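Uncharacterized protein YhfS (Escherichia coli, PDB 4J8L) is of unknown function but carries covalently attached pyridoxal 5'-phosphate and probably acts as an enzyme related to the aminotransferase family. Local coordinates at residues V283-P288 with C336-N341; P317-L322 with E348-I353; T3-S8 with A271-A276. All coordinates share one frame; numbering follows the deposited sequence.

Contact 1: V283-P288 with C336-N341. With NI (nickel (II) ion), chain B.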
loop_
_atom_site.group_PDB
_atom_site.type_symbol
_atom_site.label_atom_id
_atom_site.label_comp_id
_atom_site.label_asym_id
_atom_site.label_seq_id
_atom_site.Cartn_x
_atom_site.Cartn_y
_atom_site.Cartn_z
ATOM N N VAL A 283 2.992 11.697 -16.528
ATOM C CA VAL A 283 3.534 12.238 -17.768
ATOM C C VAL A 283 2.495 13.098 -18.463
ATOM O O VAL A 283 1.395 12.634 -18.750
ATOM C CB VAL A 283 3.962 11.114 -18.704
ATOM C CG1 VAL A 283 4.534 11.679 -19.984
ATOM C CG2 VAL A 283 5.004 10.219 -18.011
ATOM N N GLU A 284 2.853 14.355 -18.719
ATOM C CA GLU A 284 1.953 15.313 -19.353
ATOM C C GLU A 284 2.476 15.657 -20.737
ATOM O O GLU A 284 3.668 15.902 -20.912
ATOM C CB GLU A 284 1.846 16.584 -18.505
ATOM C CG GLU A 284 0.883 17.646 -19.051
ATOM C CD GLU A 284 1.133 19.017 -18.454
ATOM O OE1 GLU A 284 2.280 19.287 -18.035
ATOM O OE2 GLU A 284 0.187 19.834 -18.418
ATOM N N PHE A 285 1.575 15.676 -21.715
ATOM C CA PHE A 285 1.923 16.006 -23.092
ATOM C C PHE A 285 1.590 17.457 -23.420
ATOM O O PHE A 285 0.748 18.078 -22.769
ATOM C CB PHE A 285 1.192 15.061 -24.047
ATOM C CG PHE A 285 1.424 13.611 -23.730
ATOM C CD1 PHE A 285 2.636 13.008 -24.038
ATOM C CD2 PHE A 285 0.447 12.863 -23.093
ATOM C CE1 PHE A 285 2.871 11.662 -23.716
ATOM C CE2 PHE A 285 0.670 11.527 -22.777
ATOM C CZ PHE A 285 1.881 10.927 -23.090
ATOM N N HIS A 286 2.252 17.997 -24.439
ATOM C CA HIS A 286 1.986 19.366 -24.889
ATOM C C HIS A 286 0.590 19.487 -25.483
ATOM O O HIS A 286 -0.083 20.509 -25.332
ATOM C CB HIS A 286 3.006 19.790 -25.942
ATOM C CG HIS A 286 4.363 20.099 -25.390
ATOM N ND1 HIS A 286 4.633 21.253 -24.685
ATOM C CD2 HIS A 286 5.533 19.420 -25.464
ATOM C CE1 HIS A 286 5.908 21.264 -24.336
ATOM N NE2 HIS A 286 6.476 20.164 -24.799
ATOM N N GLN A 287 0.176 18.440 -26.186
ATOM C CA GLN A 287 -1.119 18.412 -26.839
ATOM C C GLN A 287 -2.016 17.421 -26.111
ATOM O O GLN A 287 -1.518 16.495 -25.456
ATOM C CB GLN A 287 -0.959 18.003 -28.308
ATOM C CG GLN A 287 0.028 18.855 -29.078
ATOM C CD GLN A 287 -0.490 20.250 -29.322
ATOM O OE1 GLN A 287 -1.695 20.458 -29.472
ATOM N NE2 GLN A 287 0.416 21.221 -29.354
ATOM N N PRO A 288 -3.340 17.614 -26.215
ATOM C CA PRO A 288 -4.300 16.758 -25.511
ATOM C C PRO A 288 -4.468 15.399 -26.182
ATOM O O PRO A 288 -5.518 15.120 -26.766
ATOM C CB PRO A 288 -5.606 17.560 -25.593
ATOM C CG PRO A 288 -5.455 18.388 -26.838
ATOM C CD PRO A 288 -4.001 18.765 -26.862
ATOM N N CYS A 336 -4.567 15.554 -21.067
ATOM C CA CYS A 336 -3.159 15.821 -21.347
ATOM C C CYS A 336 -2.152 14.901 -20.642
ATOM O O CYS A 336 -1.000 14.813 -21.061
ATOM C CB CYS A 336 -2.830 17.254 -20.947
ATOM S SG CYS A 336 -3.930 18.491 -21.702
ATOM N N ALA A 337 -2.561 14.248 -19.560
ATOM C CA ALA A 337 -1.587 13.517 -18.741
ATOM C C ALA A 337 -2.033 12.107 -18.392
ATOM O O ALA A 337 -3.232 11.813 -18.354
ATOM C CB ALA A 337 -1.278 14.303 -17.476
ATOM N N ILE A 338 -1.055 11.243 -18.130
ATOM C CA ILE A 338 -1.317 9.847 -17.817
ATOM C C ILE A 338 -0.447 9.404 -16.644
ATOM O O ILE A 338 0.531 10.074 -16.306
ATOM C CB ILE A 338 -1.014 8.941 -19.025
ATOM C CG1 ILE A 338 0.470 9.014 -19.395
ATOM C CG2 ILE A 338 -1.895 9.352 -20.215
ATOM C CD1 ILE A 338 0.912 7.939 -20.392
ATOM N N ARG A 339 -0.815 8.283 -16.027
ATOM C CA ARG A 339 0.041 7.628 -15.039
ATOM C C ARG A 339 0.751 6.438 -15.670
ATOM O O ARG A 339 0.156 5.702 -16.453
ATOM C CB ARG A 339 -0.772 7.128 -13.841
ATOM C CG ARG A 339 -1.155 8.216 -12.844
ATOM C CD ARG A 339 -1.927 7.636 -11.658
ATOM N NE ARG A 339 -3.259 7.169 -12.044
ATOM C CZ ARG A 339 -4.149 6.650 -11.205
ATOM N NH1 ARG A 339 -3.862 6.522 -9.911
ATOM N NH2 ARG A 339 -5.331 6.252 -11.656
ATOM N N ILE A 340 2.020 6.252 -15.317
ATOM C CA ILE A 340 2.757 5.061 -15.738
ATOM C C ILE A 340 3.383 4.365 -14.539
ATOM O O ILE A 340 4.164 4.975 -13.807
ATOM C CB ILE A 340 3.882 5.391 -16.733
ATOM C CG1 ILE A 340 3.315 6.018 -18.002
ATOM C CG2 ILE A 340 4.634 4.106 -17.135
ATOM C CD1 ILE A 340 4.386 6.406 -18.997
ATOM N N ASN A 341 3.016 3.100 -14.337
ATOM C CA ASN A 341 3.668 2.263 -13.330
ATOM C C ASN A 341 4.468 1.224 -14.100
ATOM O O ASN A 341 3.890 0.325 -14.718
ATOM C CB ASN A 341 2.625 1.596 -12.441
ATOM C CG ASN A 341 3.244 0.853 -11.260
ATOM O OD1 ASN A 341 4.363 0.350 -11.346
ATOM N ND2 ASN A 341 2.508 0.782 -10.154
HETATM NI NI NI B . -2.529 19.428 -23.168
HETATM O O HOH W 1 -1.645 20.376 -21.889
HETATM O O HOH W 2 -3.883 20.935 -23.578
#
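Val283 and Ile338 exchange two backbone hydrogen bonds as an antiparallel hydrogen-bonded pair of strands 283-285 and 337-341, whose axes run 153° apart in direction. Val283 N donates to Ile338 O over 3.0 Å, and Ile338 N answers to Val283 O at 2.9 Å. A third bond, Phe285 N to Cys336 O at 2.8 Å, prolongs the pairing past Glu284 and Ala337, a non-hydrogen-bonded pair in which CB meets CB at 4.0 Å.

The face bearing Val283 and Ile338 is hydrocarbon. Val283 CG2 touches Ile340 CD1 at 4.0 Å, while Ile338 reaches the edge of the Phe285 ring near its plane, CD1 lying 4.1 Å from CZ. A chi1 of 63° holds Ile338 CG1 between its own backbone N and carbonyl carbon, where it rests against Val283 CB. Helix 290-299 packs here through Val293 and Leu294. On the face of Glu284, the CG methylene approaches Cys336 CB, and OE1 goes on to bond Ser270 OG.

Beyond the paired strands, Cys336 SG binds a nickel ion at 2.2 Å, beside Pro288 of the neighbouring turn; of two modelled waters, one is doubtfully close to the metal. Sulfur ligation suggests that Cys336 is probably a thiolate. The hydrocarbon face thus lies within a few residues of a more exposed sulfur-metal end.

Contact 2: P317-L322 with E348-I353; sequences PLFYRL and ETVLRI
Phe319 presents an edge of its ring to the helix: Val350 O lies in the ring plane beside CZ, 3.8 Å from it. The methyls of the helix gather round the same end of the ring. Val350 CG1 is 3.8 Å from Phe319 CZ and also near CE1, whereas Ile353 CG2 approaches obliquely, 3.9 Å from Phe319 CZ and close to CE2. The tip of the phenyl group therefore sits between two residues one helical turn apart. The other flat groups of 317-322 pair among themselves, away from the helix: Arg321 CG stands over the centre of one face of the Tyr320 ring, and Tyr320 CZ lies over one face of the Arg321 guanidinium, displaced toward its rim.

Pro317 supplies the second half of the contact. Its CB touches Val350 CG2 at 4.0 Å and its CG touches Ile353 CD1 at 4.1 Å. Each helical residue divides its two branches between the ring and the proline. Val350 CG1 is anti to the backbone N (chi1 172°) and serves Phe319, leaving CG2 for Pro317; Ile353 likewise gives CG2 to the ring and the end of its longer branch to the proline. The contact is built on van der Waals packing of buried groups, a worked case of branched aliphatic residues at helix positions i and i+3 receiving an aromatic tip.

Helix 347-360 is in this way laid against strand 318-320, an outermost strand of the antiparallel sheet. Ile338 and Ile340 of strand 337-341 also touch Phe319, Leu294 and Ala297 of helix 290-299 pack on it as well, and Leu256 of the long helix 229-261 reaches Val350.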
loop_
_atom_site.group_PDB
_atom_site.type_symbol
_atom_site.label_atom_id
_atom_site.label_comp_id
_atom_site.label_asym_id
_atom_site.label_seq_id
_atom_site.Cartn_x
_atom_site.Cartn_y
_atom_site.Cartn_z
ATOM N N PRO A 317 4.351 -2.810 -18.164
ATOM C CA PRO A 317 4.068 -1.533 -17.500
ATOM C C PRO A 317 2.600 -1.161 -17.652
ATOM O O PRO A 317 1.990 -1.463 -18.686
ATOM C CB PRO A 317 4.946 -0.544 -18.279
ATOM C CG PRO A 317 5.025 -1.140 -19.662
ATOM C CD PRO A 317 5.098 -2.635 -19.424
ATOM N N LEU A 318 2.046 -0.499 -16.636
ATOM C CA LEU A 318 0.683 0.013 -16.699
ATOM C C LEU A 318 0.724 1.455 -17.206
ATOM O O LEU A 318 1.421 2.281 -16.626
ATOM C CB LEU A 318 0.053 -0.017 -15.310
ATOM C CG LEU A 318 -1.292 0.678 -15.068
ATOM C CD1 LEU A 318 -2.435 -0.081 -15.727
ATOM C CD2 LEU A 318 -1.513 0.793 -13.563
ATOM N N PHE A 319 -0.001 1.727 -18.291
ATOM C CA PHE A 319 -0.237 3.097 -18.792
ATOM C C PHE A 319 -1.726 3.337 -18.554
ATOM O O PHE A 319 -2.556 2.641 -19.150
ATOM C CB PHE A 319 0.023 3.192 -20.299
ATOM C CG PHE A 319 1.484 3.286 -20.703
ATOM C CD1 PHE A 319 2.444 2.422 -20.182
ATOM C CD2 PHE A 319 1.872 4.200 -21.679
ATOM C CE1 PHE A 319 3.773 2.503 -20.607
ATOM C CE2 PHE A 319 3.187 4.296 -22.105
ATOM C CZ PHE A 319 4.146 3.440 -21.574
ATOM N N TYR A 320 -2.069 4.299 -17.689
ATOM C CA TYR A 320 -3.416 4.392 -17.136
ATOM C C TYR A 320 -3.866 5.845 -17.034
ATOM O O TYR A 320 -3.044 6.759 -17.024
ATOM C CB TYR A 320 -3.437 3.763 -15.731
ATOM C CG TYR A 320 -4.798 3.348 -15.208
ATOM C CD1 TYR A 320 -5.735 2.741 -16.044
ATOM C CD2 TYR A 320 -5.138 3.539 -13.875
ATOM C CE1 TYR A 320 -6.982 2.352 -15.566
ATOM C CE2 TYR A 320 -6.381 3.158 -13.386
ATOM C CZ TYR A 320 -7.299 2.562 -14.237
ATOM O OH TYR A 320 -8.532 2.166 -13.761
ATOM N N ARG A 321 -5.175 6.042 -16.944
ATOM C CA ARG A 321 -5.725 7.362 -16.673
ATOM C C ARG A 321 -5.305 7.890 -15.296
ATOM O O ARG A 321 -4.788 7.154 -14.460
ATOM C CB ARG A 321 -7.257 7.320 -16.775
ATOM C CG ARG A 321 -7.910 6.324 -15.819
ATOM C CD ARG A 321 -9.403 6.164 -16.109
ATOM N NE ARG A 321 -10.124 5.576 -14.979
ATOM C CZ ARG A 321 -10.536 4.312 -14.916
ATOM N NH1 ARG A 321 -10.305 3.476 -15.921
ATOM N NH2 ARG A 321 -11.184 3.881 -13.840
ATOM N N LEU A 322 -5.538 9.179 -15.068
ATOM C CA LEU A 322 -5.279 9.791 -13.770
ATOM C C LEU A 322 -6.322 9.356 -12.742
ATOM O O LEU A 322 -7.398 8.874 -13.100
ATOM C CB LEU A 322 -5.288 11.318 -13.905
ATOM C CG LEU A 322 -4.338 11.875 -14.969
ATOM C CD1 LEU A 322 -4.497 13.379 -15.119
ATOM C CD2 LEU A 322 -2.892 11.517 -14.625
ATOM N N GLU A 348 13.747 1.622 -20.946
ATOM C CA GLU A 348 13.835 1.697 -22.398
ATOM C C GLU A 348 12.566 1.163 -23.056
ATOM O O GLU A 348 12.135 1.671 -24.096
ATOM C CB GLU A 348 15.086 0.992 -22.919
ATOM C CG GLU A 348 16.396 1.558 -22.385
ATOM C CD GLU A 348 16.675 2.989 -22.834
ATOM O OE1 GLU A 348 15.970 3.500 -23.733
ATOM O OE2 GLU A 348 17.613 3.605 -22.283
ATOM N N THR A 349 11.958 0.150 -22.441
ATOM C CA THR A 349 10.684 -0.379 -22.917
ATOM C C THR A 349 9.569 0.655 -22.771
ATOM O O THR A 349 8.773 0.855 -23.685
ATOM C CB THR A 349 10.299 -1.668 -22.160
ATOM O OG1 THR A 349 11.178 -2.726 -22.559
ATOM C CG2 THR A 349 8.860 -2.085 -22.449
ATOM N N VAL A 350 9.511 1.319 -21.622
ATOM C CA VAL A 350 8.471 2.323 -21.411
ATOM C C VAL A 350 8.640 3.469 -22.403
ATOM O O VAL A 350 7.660 3.937 -23.005
ATOM C CB VAL A 350 8.481 2.860 -19.967
ATOM C CG1 VAL A 350 7.517 4.038 -19.822
ATOM C CG2 VAL A 350 8.107 1.746 -18.991
ATOM N N LEU A 351 9.884 3.896 -22.597
ATOM C CA LEU A 351 10.180 4.984 -23.531
ATOM C C LEU A 351 9.805 4.591 -24.959
ATOM O O LEU A 351 9.238 5.397 -25.707
ATOM C CB LEU A 351 11.660 5.363 -23.442
ATOM C CG LEU A 351 12.179 6.650 -24.063
ATOM C CD1 LEU A 351 11.564 7.844 -23.357
ATOM C CD2 LEU A 351 13.692 6.683 -23.944
ATOM N N ARG A 352 10.111 3.351 -25.331
ATOM C CA ARG A 352 9.790 2.869 -26.665
ATOM C C ARG A 352 8.282 2.828 -26.892
ATOM O O ARG A 352 7.784 3.280 -27.918
ATOM C CB ARG A 352 10.394 1.487 -26.914
ATOM C CG ARG A 352 10.058 0.922 -28.302
ATOM C CD ARG A 352 10.627 -0.486 -28.512
ATOM N NE ARG A 352 10.114 -1.452 -27.536
ATOM C CZ ARG A 352 8.880 -1.948 -27.551
ATOM N NH1 ARG A 352 8.015 -1.560 -28.486
ATOM N NH2 ARG A 352 8.499 -2.815 -26.616
ATOM N N ILE A 353 7.549 2.276 -25.932
ATOM C CA ILE A 353 6.100 2.213 -26.065
ATOM C C ILE A 353 5.522 3.624 -26.153
ATOM O O ILE A 353 4.628 3.897 -26.966
ATOM C CB ILE A 353 5.457 1.429 -24.895
ATOM C CG1 ILE A 353 5.848 -0.046 -24.979
ATOM C CG2 ILE A 353 3.941 1.564 -24.937
ATOM C CD1 ILE A 353 5.419 -0.840 -23.744
#

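Contact 3: T3-S8 with A271-A276; sequences TFPLQS and AVIANA. With ACY (acetic acid), chain E.
The N-terminal arm, Thr3 to Ser8 ahead of helix 11-28, lies on strand 268-275, an outermost strand of the antiparallel sheet, and is tied to it by a side chain from each partner. Thr3 OG1 donates to Ile273 O at 2.8 Å, in the carbonyl plane. With chi1 at 69°, that hydroxyl sits between the backbone N and carbonyl carbon of Thr3, and the CG2 methyl is left to meet Ala274 CB at 3.7 Å. Here the roles of side chain and backbone are then exchanged: Leu6 N donates to Asn275 OD1 at 2.8 Å, from a position 38° out of the amide plane. The Leu6 side chain crosses that of Asn275 at about a right angle, and Pro5 CB approaches the same OD1 at 3.5 Å. Asn275 ND2 bonds Gln277 O, which helps fix the orientation of the amide.

At the end of the arm, Ser8 OG donates to a bound acetic acid molecule, probably from the crystallisation liquor, at 2.6 Å from OXT; Lys279 NZ bonds the same hydroxyl. The arm also touches His142 and Arg144 in the loop after strand 137-141 of the larger sheet. It is thus held to strand 268-275 by two side-chain-to-backbone bonds, without strand pairing.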
loop_
_atom_site.group_PDB
_atom_site.type_symbol
_atom_site.label_atom_id
_atom_site.label_comp_id
_atom_site.label_asym_id
_atom_site.label_seq_id
_atom_site.Cartn_x
_atom_site.Cartn_y
_atom_site.Cartn_z
ATOM N N THR A 3 5.589 17.463 -5.723
ATOM C CA THR A 3 5.151 16.294 -4.976
ATOM C C THR A 3 6.172 15.927 -3.910
ATOM O O THR A 3 7.318 16.376 -3.947
ATOM C CB THR A 3 4.908 15.069 -5.893
ATOM O OG1 THR A 3 6.157 14.593 -6.410
ATOM C CG2 THR A 3 3.978 15.425 -7.053
ATOM N N PHE A 4 5.747 15.102 -2.961
ATOM C CA PHE A 4 6.632 14.621 -1.908
ATOM C C PHE A 4 6.499 13.116 -1.795
ATOM O O PHE A 4 5.911 12.607 -0.838
ATOM C CB PHE A 4 6.274 15.275 -0.575
ATOM C CG PHE A 4 6.308 16.773 -0.612
ATOM C CD1 PHE A 4 7.478 17.456 -0.331
ATOM C CD2 PHE A 4 5.174 17.502 -0.942
ATOM C CE1 PHE A 4 7.514 18.838 -0.365
ATOM C CE2 PHE A 4 5.203 18.890 -0.975
ATOM C CZ PHE A 4 6.375 19.556 -0.688
ATOM N N PRO A 5 7.046 12.391 -2.780
ATOM C CA PRO A 5 6.908 10.933 -2.777
ATOM C C PRO A 5 7.627 10.273 -1.606
ATOM O O PRO A 5 8.554 10.849 -1.028
ATOM C CB PRO A 5 7.543 10.507 -4.107
ATOM C CG PRO A 5 8.379 11.657 -4.543
ATOM C CD PRO A 5 7.748 12.890 -3.976
ATOM N N LEU A 6 7.179 9.074 -1.253
ATOM C CA LEU A 6 7.832 8.289 -0.215
ATOM C C LEU A 6 9.236 7.934 -0.670
ATOM O O LEU A 6 9.513 7.880 -1.870
ATOM C CB LEU A 6 7.035 7.015 0.060
ATOM C CG LEU A 6 5.585 7.256 0.486
ATOM C CD1 LEU A 6 4.911 5.916 0.786
ATOM C CD2 LEU A 6 5.532 8.173 1.694
ATOM N N GLN A 7 10.118 7.686 0.293
ATOM C CA GLN A 7 11.517 7.389 0.011
ATOM C C GLN A 7 11.718 5.904 -0.299
ATOM O O GLN A 7 11.535 5.053 0.576
ATOM C CB GLN A 7 12.372 7.797 1.218
ATOM C CG GLN A 7 13.860 7.513 1.065
ATOM C CD GLN A 7 14.517 8.364 -0.003
ATOM O OE1 GLN A 7 15.149 7.844 -0.924
ATOM N NE2 GLN A 7 14.383 9.680 0.121
ATOM N N SER A 8 12.108 5.596 -1.539
ATOM C CA SER A 8 12.288 4.213 -1.972
ATOM C C SER A 8 13.528 3.575 -1.350
ATOM O O SER A 8 14.524 4.249 -1.088
ATOM C CB SER A 8 12.434 4.147 -3.497
ATOM O OG SER A 8 11.318 4.713 -4.163
ATOM N N ALA A 271 7.154 15.839 -16.652
ATOM C CA ALA A 271 7.109 14.524 -16.039
ATOM C C ALA A 271 7.539 14.643 -14.592
ATOM O O ALA A 271 8.461 15.391 -14.278
ATOM C CB ALA A 271 8.021 13.549 -16.785
ATOM N N VAL A 272 6.865 13.915 -13.711
ATOM C CA VAL A 272 7.212 13.933 -12.299
ATOM C C VAL A 272 6.961 12.544 -11.726
ATOM O O VAL A 272 6.137 11.788 -12.249
ATOM C CB VAL A 272 6.386 15.009 -11.534
ATOM C CG1 VAL A 272 4.916 14.642 -11.507
ATOM C CG2 VAL A 272 6.910 15.203 -10.115
ATOM N N ILE A 273 7.713 12.184 -10.692
ATOM C CA ILE A 273 7.380 11.016 -9.895
ATOM C C ILE A 273 6.494 11.462 -8.744
ATOM O O ILE A 273 6.784 12.457 -8.074
ATOM C CB ILE A 273 8.642 10.338 -9.354
ATOM C CG1 ILE A 273 9.364 9.632 -10.500
ATOM C CG2 ILE A 273 8.291 9.334 -8.264
ATOM C CD1 ILE A 273 10.682 9.013 -10.104
ATOM N N ALA A 274 5.404 10.736 -8.531
ATOM C CA ALA A 274 4.480 11.060 -7.463
ATOM C C ALA A 274 3.916 9.791 -6.849
ATOM O O ALA A 274 3.807 8.768 -7.516
ATOM C CB ALA A 274 3.352 11.915 -7.997
ATOM N N ASN A 275 3.540 9.868 -5.580
ATOM C CA ASN A 275 2.731 8.817 -4.988
ATOM C C ASN A 275 1.272 9.080 -5.324
ATOM O O ASN A 275 0.612 9.918 -4.697
ATOM C CB ASN A 275 2.947 8.743 -3.485
ATOM C CG ASN A 275 4.049 7.777 -3.120
ATOM O OD1 ASN A 275 5.223 8.149 -3.075
ATOM N ND2 ASN A 275 3.679 6.521 -2.874
ATOM N N ALA A 276 0.786 8.389 -6.349
ATOM C CA ALA A 276 -0.554 8.631 -6.869
ATOM C C ALA A 276 -1.327 7.340 -7.166
ATOM O O ALA A 276 -1.639 7.066 -8.317
ATOM C CB ALA A 276 -0.461 9.491 -8.132
HETATM C C ACY E . 8.199 3.458 -3.491
HETATM O O ACY E . 7.029 3.150 -3.811
HETATM O OXT ACY E . 9.197 3.263 -4.233
HETATM C CH3 ACY E . 8.413 4.081 -2.140
#

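How the contacts relate
All three contacts meet on one four-stranded antiparallel sheet. Contact 1 pairs its two inner strands, contact 2 sets a helix on the outermost strand 318-320, and contact 3 lays the N-terminal arm on the opposite outermost strand, 268-275. Contact 2 is buried and almost wholly apolar, without hydrogen bonds between its segments; contacts 1 and 3 are partly buried and use hydrogen bonds, between backbones in the first and through side chains in the last. Contact 1 also has an apolar face and, at its more exposed end, a cysteine-bound nickel ion. Arg339 connects all three, its guanidinium probably bonding Arg321 O of contact 2 and Ala276 O of contact 3. Contacts 2 and 3 do not touch.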